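Local coordinates for terminal oxygenase component of carbazole 1,9a-dioxygenase (Nocardioides aromaticivorans, PDB 3GCF), which catalyses the dioxygenation of carbazole at its 1 and 9a positions, passing electrons from a Rieske [2Fe-2S] cluster to a mononuclear non-haem iron, at the interface of chains A and B. Coordinates in Å, arbitrary orientation; residue numbers count along the deposited sequence, not the author numbering. Chains: chain A/B, Terminal oxygenase component of carbazole 1,9a-dioxygenase.

The interface of chains A and B. Residues chain A 186, 188-189, 360; chain B 77, 98-99, 115.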
# COMPACT_ATOMS: atom_id res chain seq x y z
N ASP A 186 -27.48 16.53 -1.14
CA ASP A 186 -26.87 17.76 -1.65
C ASP A 186 -27.72 18.20 -2.84
O ASP A 186 -27.79 17.49 -3.84
CB ASP A 186 -25.44 17.45 -2.10
CG ASP A 186 -24.68 18.67 -2.54
OD1 ASP A 186 -25.24 19.47 -3.32
OD2 ASP A 186 -23.51 18.83 -2.13
N THR A 188 -27.36 20.80 -4.99
CA THR A 188 -26.75 21.43 -6.15
C THR A 188 -25.66 20.57 -6.82
O THR A 188 -25.15 20.93 -7.87
CB THR A 188 -26.16 22.83 -5.80
OG1 THR A 188 -25.15 22.71 -4.80
CG2 THR A 188 -27.27 23.74 -5.30
N HIS A 189 -25.32 19.44 -6.22
CA HIS A 189 -24.31 18.57 -6.81
C HIS A 189 -24.85 17.91 -8.08
O HIS A 189 -24.08 17.38 -8.88
CB HIS A 189 -23.88 17.47 -5.82
CG HIS A 189 -24.67 16.20 -5.96
ND1 HIS A 189 -25.95 16.06 -5.46
CD2 HIS A 189 -24.38 15.03 -6.58
CE1 HIS A 189 -26.41 14.86 -5.76
NE2 HIS A 189 -25.48 14.22 -6.45
N PHE A 360 -21.85 27.18 1.01
CA PHE A 360 -22.68 28.27 0.51
C PHE A 360 -24.14 27.91 0.84
O PHE A 360 -24.43 26.77 1.20
CB PHE A 360 -22.41 28.55 -0.99
CG PHE A 360 -22.93 27.51 -1.96
CD1 PHE A 360 -22.67 26.16 -1.78
CD2 PHE A 360 -23.60 27.92 -3.11
CE1 PHE A 360 -23.07 25.22 -2.74
CE2 PHE A 360 -24.00 27.00 -4.08
CZ PHE A 360 -23.74 25.64 -3.89
N HIS B 77 -14.81 25.00 -2.30
CA HIS B 77 -16.04 24.49 -1.71
C HIS B 77 -15.82 23.24 -0.85
O HIS B 77 -15.80 23.31 0.38
CB HIS B 77 -17.07 24.20 -2.81
CG HIS B 77 -18.41 23.79 -2.30
ND1 HIS B 77 -19.30 23.05 -3.06
CD2 HIS B 77 -19.04 24.04 -1.13
CE1 HIS B 77 -20.41 22.86 -2.37
NE2 HIS B 77 -20.28 23.45 -1.20
N TYR B 98 -18.21 19.66 -9.75
CA TYR B 98 -19.14 19.23 -8.71
C TYR B 98 -20.39 20.10 -8.52
O TYR B 98 -21.51 19.60 -8.69
CB TYR B 98 -18.38 19.08 -7.38
CG TYR B 98 -18.96 18.04 -6.44
CD1 TYR B 98 -19.96 17.14 -6.86
CD2 TYR B 98 -18.54 17.97 -5.11
CE1 TYR B 98 -20.52 16.23 -5.97
CE2 TYR B 98 -19.09 17.06 -4.22
CZ TYR B 98 -20.09 16.19 -4.65
OH TYR B 98 -20.67 15.32 -3.75
N HIS B 99 -20.22 21.37 -8.17
CA HIS B 99 -21.36 22.28 -7.98
C HIS B 99 -21.24 23.51 -8.87
O HIS B 99 -21.95 24.50 -8.66
CB HIS B 99 -21.49 22.74 -6.52
CG HIS B 99 -21.49 21.63 -5.52
ND1 HIS B 99 -20.33 21.10 -5.00
CD2 HIS B 99 -22.51 20.95 -4.94
CE1 HIS B 99 -20.63 20.15 -4.13
NE2 HIS B 99 -21.95 20.04 -4.08
N THR B 115 -24.62 26.65 -10.49
CA THR B 115 -25.80 26.04 -9.88
C THR B 115 -26.60 27.02 -9.02
O THR B 115 -27.66 26.68 -8.51
CB THR B 115 -25.43 24.84 -9.00
OG1 THR B 115 -24.51 25.26 -7.98
CG2 THR B 115 -24.80 23.73 -9.84
O HOH W 1 -21.41 16.72 -1.58
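A:Asp186 and B:His99 join the mononuclear iron site of one subunit to the Rieske cluster of its neighbour. NE2 of B:His99 donates a nearly straight bond to the carboxylate OD2 of A:Asp186 at 2.8 Å. It reaches OD2 on the syn side but tilted out of the carboxylate plane, which lies 21° from that of the ring. CG of A:Asp186 stands anti to its backbone N (chi1 -176°), which points the carboxylate across the boundary. The other oxygen, OD1, is gripped from its own chain by the backbone N of A:Thr188 and of A:His189, which should hold the carboxylate against rotation. The backbone O of A:Asp186 takes the ND1 hydrogen of the iron ligand A:His189 at 2.8 Å, nearly in the imidazole plane. A:Asp186 thus bonds histidines of both metal centres and probably helps to orient them. OG1 of B:Thr115 donates to the backbone O of B:His99, probably steadying it. A water links OD2 to the phenol OH of B:Tyr98, 2.7 Å from the latter.

Packing surrounds this bridge. CB of A:His189 lies above the B:Tyr98 ring plane, just beyond its CE1 rim (CB to CE1 3.6 Å). The side chains of A:Thr188 and B:Thr115 cross at about a right angle, CB to CB 3.8 Å. The CD1-CE1 edge of A:Phe360 faces the second cluster histidine, B:His77, from above its CE1-NE2 rim, the planes nearly perpendicular.

In this trimeric Rieske oxygenase, the carboxylate bridge probably carries electrons from the cluster to the catalytic iron across the subunit boundary.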